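Local coordinates for capsid protein (Macrobrachium rosenbergii nodavirus, PDB 5YKX) that forms the viral capsid, its protruding P-domain pairing with a second copy in what is probably the dimeric surface spike of the shell, at the interface of chains A and B. Residues are numbered along the deposited sequence; one frame, centred on the assembly and turned at random. Chains: chain A/B, Capsid protein.

Contact 1: the interface of chains A and B. Residues chain A 82-85; chain B 47-49, 116.
The guanidinium group of B:Arg116 receives the carboxylate of A:Asp83 at its edge and in its plane, where OD1 of A:Asp83 lies 2.9 Å from NH2 of B:Arg116. The two flat groups are nearly coplanar, 29° apart, although the side chains cross at about a right angle. The pairing is a salt bridge across the edge-to-edge antiparallel β-junction of two capsid P-domains. OD1 faces NH2 nearly end-on, with the N-H bonds directed to either side, so the pair probably relies on charge rather than on a straight hydrogen bond. Water 3 shares that guanidinium edge and also meets OD1 of A:Asp83 at 2.7 Å. On one face of the B:Tyr47 ring, toward the rim, sits NH2 of the same arginine; the carboxylate of A:Asp83 lies nearly parallel (17°) above that same face, displaced past the CD1 rim, its CG 3.8 Å from CD1 of B:Tyr47. The ring of A:Tyr85 is turned well away from parallel to the guanidinium and touches NH1 of B:Arg116 through CD1 and CE1. B:Arg116 runs extended through its first two torsions and then bends at chi3 (-51°), which brings the guanidinium between A:Tyr85 and A:Asp83.

OD1 of A:Asp83 also accepts the backbone N-H of A:Gly84 from above the carboxylate plane, a bond within chain A that should limit rotation of the acid. The other oxygen, OD2, is 4.2 Å from OD2 of B:Asp49; water 2 bridges these like-charged atoms and probably eases their repulsion. Water 1 links NE of B:Arg116 to the carbonyl O of A:Gly84.

The backbones of strand 79-84 of chain A and strand 41-51 of chain B pair through reciprocal bonds: A:Cys82 N donates to B:Met48 O (2.8 Å) and B:Met48 N to A:Cys82 O (2.9 Å). B:Met48 is modelled as selenomethionine, and its CB packs 4.0 Å from CB of A:Cys82.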
ATOM      1  N   CYS A  82       2.919   0.807  -8.399  1.00 18.92           N
ATOM      2  CA  CYS A  82       1.858   0.555  -7.423  1.00 17.78           C
ATOM      3  C   CYS A  82       2.098   1.514  -6.304  1.00 15.99           C
ATOM      4  O   CYS A  82       2.796   1.197  -5.316  1.00 17.12           O
ATOM      5  CB  CYS A  82       1.960  -0.918  -6.931  1.00 19.36           C
ATOM      6  SG  CYS A  82       0.620  -1.419  -5.791  1.00 24.87           S
ATOM      7  N   ASP A  83       1.695   2.764  -6.493  1.00 15.73           N
ATOM      8  CA  ASP A  83       2.277   3.834  -5.746  1.00 17.55           C
ATOM      9  C   ASP A  83       1.226   4.864  -5.376  1.00 17.37           C
ATOM     10  O   ASP A  83       0.162   5.016  -6.028  1.00 19.52           O
ATOM     11  CB  ASP A  83       3.370   4.466  -6.616  1.00 18.71           C
ATOM     12  CG  ASP A  83       4.370   5.361  -5.833  1.00 28.43           C
ATOM     13  OD1 ASP A  83       4.334   5.463  -4.570  1.00 22.69           O
ATOM     14  OD2 ASP A  83       5.257   5.912  -6.527  1.00 28.51           O
ATOM     15  N   GLY A  84       1.565   5.644  -4.369  1.00 19.31           N
ATOM     16  CA  GLY A  84       0.741   6.760  -3.907  1.00 18.17           C
ATOM     17  C   GLY A  84      -0.270   6.365  -2.828  1.00 17.25           C
ATOM     18  O   GLY A  84      -0.246   5.274  -2.223  1.00 17.24           O
ATOM     19  N   TYR A  85      -1.173   7.299  -2.502  1.00 18.29           N
ATOM     20  CA  TYR A  85      -2.130   7.062  -1.475  1.00 17.99           C
ATOM     21  C   TYR A  85      -3.153   8.175  -1.563  1.00 19.24           C
ATOM     22  O   TYR A  85      -2.850   9.229  -2.131  1.00 17.11           O
ATOM     23  CB  TYR A  85      -1.524   6.933  -0.057  1.00 18.31           C
ATOM     24  CG  TYR A  85      -0.844   8.221   0.364  1.00 18.47           C
ATOM     25  CD1 TYR A  85       0.539   8.400   0.171  1.00 21.06           C
ATOM     26  CD2 TYR A  85      -1.576   9.274   0.869  1.00 24.84           C
ATOM     27  CE1 TYR A  85       1.195   9.571   0.544  1.00 22.70           C
ATOM     28  CE2 TYR A  85      -0.944  10.462   1.194  1.00 25.98           C
ATOM     29  CZ  TYR A  85       0.450  10.579   1.020  1.00 28.65           C
ATOM     30  OH  TYR A  85       1.072  11.736   1.390  1.00 32.64           O
TER
ATOM     31  N   TYR B  47       4.960  -0.698  -1.452  1.00 16.34           N
ATOM     32  CA  TYR B  47       4.556   0.027  -2.722  1.00 17.57           C
ATOM     33  C   TYR B  47       5.622  -0.387  -3.738  1.00 17.89           C
ATOM     34  O   TYR B  47       6.592  -1.083  -3.416  1.00 18.10           O
ATOM     35  CB  TYR B  47       4.441   1.534  -2.513  1.00 17.51           C
ATOM     36  CG  TYR B  47       5.723   2.326  -2.499  1.00 18.08           C
ATOM     37  CD1 TYR B  47       6.228   2.866  -3.676  1.00 18.17           C
ATOM     38  CD2 TYR B  47       6.446   2.508  -1.347  1.00 17.96           C
ATOM     39  CE1 TYR B  47       7.407   3.621  -3.688  1.00 19.84           C
ATOM     40  CE2 TYR B  47       7.630   3.247  -1.334  1.00 17.59           C
ATOM     41  CZ  TYR B  47       8.117   3.784  -2.497  1.00 20.23           C
ATOM     42  OH  TYR B  47       9.269   4.484  -2.524  1.00 23.53           O
HETATM   43  N   MSE B  48       5.401  -0.020  -4.981  1.00 16.28           N
HETATM   44  CA  MSE B  48       6.329  -0.301  -6.017  1.00 16.90           C
HETATM   45  C   MSE B  48       6.455   0.829  -7.002  1.00 18.84           C
HETATM   46  O   MSE B  48       5.447   1.421  -7.473  1.00 18.58           O
HETATM   47  CB  MSE B  48       5.870  -1.650  -6.660  1.00 17.05           C
HETATM   48  CG  MSE B  48       6.929  -2.207  -7.594  1.00 20.67           C
HETATM   49 SE   MSE B  48       6.611  -4.156  -7.975  1.00 25.37          SE
HETATM   50  CE  MSE B  48       6.965  -4.964  -6.189  1.00 25.12           C
ATOM     51  N   ASP B  49       7.715   1.137  -7.270  1.00 20.03           N
ATOM     52  CA  ASP B  49       8.103   1.996  -8.409  1.00 19.65           C
ATOM     53  C   ASP B  49       9.430   1.526  -8.882  1.00 18.09           C
ATOM     54  O   ASP B  49      10.472   1.945  -8.357  1.00 18.37           O
ATOM     55  CB  ASP B  49       8.124   3.458  -7.980  1.00 21.47           C
ATOM     56  CG  ASP B  49       8.503   4.388  -9.170  1.00 26.69           C
ATOM     57  OD1 ASP B  49       8.665   3.930 -10.333  1.00 22.10           O
ATOM     58  OD2 ASP B  49       8.645   5.548  -8.914  1.00 31.42           O
ATOM     59  N   ARG B 116       6.330   1.867   2.654  1.00 15.55           N
ATOM     60  CA  ARG B 116       5.715   3.081   3.024  1.00 18.17           C
ATOM     61  C   ARG B 116       5.195   2.871   4.463  1.00 19.57           C
ATOM     62  O   ARG B 116       4.503   1.918   4.712  1.00 18.79           O
ATOM     63  CB  ARG B 116       4.554   3.460   2.092  1.00 18.95           C
ATOM     64  CG  ARG B 116       3.799   4.719   2.509  1.00 20.99           C
ATOM     65  CD  ARG B 116       2.664   5.092   1.557  1.00 21.35           C
ATOM     66  NE  ARG B 116       3.083   5.131   0.185  1.00 20.30           N
ATOM     67  CZ  ARG B 116       3.730   6.101  -0.423  1.00 22.60           C
ATOM     68  NH1 ARG B 116       4.048   7.190   0.205  1.00 23.75           N
ATOM     69  NH2 ARG B 116       4.103   5.920  -1.680  1.00 25.00           N
TER
HETATM   70  O   HOH W   1       1.917   3.475  -1.905  1.00 18.28           O
HETATM   71  O   HOH W   2       7.791   6.617  -6.345  1.00 33.34           O
HETATM   72  O   HOH W   3       6.083   7.368  -3.759  1.00 45.61           O

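Contact 2: the interface of chains A and B. Residues chain A 78-80; chain B 50-52, 76, 80.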
ATOM      1  N   SER A  78       6.715  -3.805 -17.295  1.00 22.27           N
ATOM      2  CA  SER A  78       8.132  -3.543 -17.091  1.00 23.47           C
ATOM      3  C   SER A  78       8.494  -2.586 -15.964  1.00 20.78           C
ATOM      4  O   SER A  78       9.102  -3.005 -15.002  1.00 22.25           O
ATOM      5  CB  SER A  78       8.732  -2.931 -18.312  1.00 29.89           C
ATOM      6  OG  SER A  78       8.577  -3.799 -19.369  1.00 40.65           O
ATOM      7  N   ALA A  79       8.124  -1.319 -16.082  1.00 20.25           N
ATOM      8  CA  ALA A  79       8.343  -0.367 -15.050  1.00 20.89           C
ATOM      9  C   ALA A  79       7.091  -0.379 -14.122  1.00 18.95           C
ATOM     10  O   ALA A  79       6.104   0.382 -14.345  1.00 19.73           O
ATOM     11  CB  ALA A  79       8.574   1.013 -15.618  1.00 22.85           C
ATOM     12  N   ILE A  80       7.123  -1.223 -13.090  1.00 18.02           N
ATOM     13  CA  ILE A  80       5.913  -1.517 -12.313  1.00 16.60           C
ATOM     14  C   ILE A  80       5.630  -0.357 -11.374  1.00 20.07           C
ATOM     15  O   ILE A  80       6.554   0.092 -10.692  1.00 19.88           O
ATOM     16  CB  ILE A  80       6.095  -2.769 -11.515  1.00 19.73           C
ATOM     17  CG1 ILE A  80       6.387  -3.901 -12.517  1.00 25.54           C
ATOM     18  CG2 ILE A  80       4.807  -3.086 -10.767  1.00 21.77           C
ATOM     19  CD1 ILE A  80       6.849  -5.200 -11.951  1.00 35.91           C
TER
ATOM     20  N   ARG B  50       9.408   0.515  -9.744  1.00 17.23           N
ATOM     21  CA  ARG B  50      10.583  -0.407  -9.841  1.00 16.99           C
ATOM     22  C   ARG B  50      10.525  -1.190 -11.096  1.00 18.09           C
ATOM     23  O   ARG B  50       9.538  -1.903 -11.402  1.00 15.86           O
ATOM     24  CB  ARG B  50      10.568  -1.381  -8.652  1.00 18.70           C
ATOM     25  CG  ARG B  50      11.783  -2.269  -8.518  1.00 18.54           C
ATOM     26  CD  ARG B  50      11.581  -3.266  -7.373  1.00 17.97           C
ATOM     27  NE  ARG B  50      12.642  -4.202  -7.140  1.00 16.74           N
ATOM     28  CZ  ARG B  50      12.768  -5.384  -7.721  1.00 17.27           C
ATOM     29  NH1 ARG B  50      11.927  -5.720  -8.670  1.00 17.75           N
ATOM     30  NH2 ARG B  50      13.729  -6.218  -7.338  1.00 19.67           N
ATOM     31  N   VAL B  51      11.590  -1.075 -11.893  1.00 17.17           N
ATOM     32  CA  VAL B  51      11.690  -1.932 -13.048  1.00 17.37           C
ATOM     33  C   VAL B  51      11.833  -3.403 -12.694  1.00 18.66           C
ATOM     34  O   VAL B  51      12.647  -3.730 -11.849  1.00 21.85           O
ATOM     35  CB  VAL B  51      12.870  -1.467 -13.929  1.00 19.12           C
ATOM     36  CG1 VAL B  51      13.074  -2.426 -15.063  1.00 22.30           C
ATOM     37  CG2 VAL B  51      12.560  -0.088 -14.475  1.00 20.43           C
ATOM     38  N   SER B  52      11.037  -4.294 -13.276  1.00 20.05           N
ATOM     39  CA  SER B  52      11.088  -5.725 -12.950  1.00 18.86           C
ATOM     40  C   SER B  52      12.446  -6.318 -13.371  1.00 23.49           C
ATOM     41  O   SER B  52      12.966  -5.948 -14.433  1.00 20.32           O
ATOM     42  CB  SER B  52       9.961  -6.499 -13.638  1.00 24.05           C
ATOM     43  OG  SER B  52      10.236  -7.894 -13.558  1.00 23.45           O
ATOM     44  N   ASP B  76       8.191  -9.744  -8.657  1.00 17.07           N
ATOM     45  CA  ASP B  76       8.270  -8.758  -9.757  1.00 18.61           C
ATOM     46  C   ASP B  76       8.095  -9.365 -11.143  1.00 19.80           C
ATOM     47  O   ASP B  76       8.168  -8.632 -12.108  1.00 20.57           O
ATOM     48  CB  ASP B  76       9.589  -8.002  -9.711  1.00 19.00           C
ATOM     49  CG  ASP B  76      10.837  -8.921  -9.979  1.00 17.79           C
ATOM     50  OD1 ASP B  76      10.725 -10.197  -9.952  1.00 16.94           O
ATOM     51  OD2 ASP B  76      11.949  -8.344 -10.068  1.00 18.41           O
ATOM     52  N   ILE B  80       2.618 -10.306 -10.564  1.00 18.64           N
ATOM     53  CA  ILE B  80       3.116  -9.245  -9.704  1.00 19.25           C
ATOM     54  C   ILE B  80       2.424  -9.317  -8.343  1.00 20.06           C
ATOM     55  O   ILE B  80       1.153  -9.392  -8.182  1.00 19.36           O
ATOM     56  CB  ILE B  80       2.845  -7.837 -10.272  1.00 20.71           C
ATOM     57  CG1 ILE B  80       3.330  -7.692 -11.758  1.00 20.43           C
ATOM     58  CG2 ILE B  80       3.524  -6.751  -9.424  1.00 23.09           C
ATOM     59  CD1 ILE B  80       4.660  -8.184 -11.967  1.00 26.20           C
TER
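Backbone hydrogen bonds join A:Ser78 and A:Ile80 to B:Ser52 and B:Arg50, making an intermolecular antiparallel β-bridge between strand 79-84 of one P-domain and the end of strand 41-51 of the other. A:Ile80 and B:Arg50 exchange a reciprocal pair: A:Ile80 N donates to B:Arg50 O at 3.0 Å, and B:Arg50 N donates to A:Ile80 O over the same length. Beyond this pair, where both chains leave their strands, B:Ser52 N donates to A:Ser78 O at 2.9 Å. A:Ala79 stands opposite B:Val51 in the pairing, and CG1 of the valine reaches the A:Ser78 carbonyl oxygen at 4.0 Å.

Apolar contact centres on A:Ile80. CG1 stands opposite the carbonyl carbon and beside the backbone N (chi1 -59°), and the extended chi2 (169°) projects CD1 to the far end of the side chain, toward chain B, where it meets CD1 of B:Ile80 tip to tip at 3.7 Å. The CG2 branches of the two isoleucines also approach, at 4.1 Å, as equivalent side chains of the two copies. The same CD1 of A:Ile80 touches CB of B:Ser52 at 3.8 Å and lies near the carbonyl O of B:Asp76.

Polar bonds within chain B brace this receiving surface. The side chain of B:Arg50, extended through its first three torsions, makes a salt bridge and nearly straight hydrogen bond from NH1 to OD2 of B:Asp76 at 3.0 Å; the acid oxygen lies in the guanidinium plane, while NH1 meets it on its anti side, tilted 29° out of the carboxylate plane. The hydroxyl OG of B:Ser52 donates to the carbonyl O of B:Asp76 from above that carbonyl's plane, and together these two bonds may steady the backbones of B:Arg50 and B:Ser52 where they pair with chain A.

Contact 1 and contact 2 lie about 12 Å apart, measured between the centres of their C-alpha atoms, and are successive stretches of one strand pairing: strand 79-84 of chain A against strand 41-51 of chain B. Contact 2 covers the start of the first strand and the end of the second; contact 1 adds strand 114-121 through B:Arg116. The backbone pairing continues through both, while the side-chain contacts change from isoleucine packing in contact 2 to a salt bridge and waters in contact 1. Two-fold symmetry repeats both, consistent with a P-domain dimer, although the crystal alone does not prove the pairing on the virion.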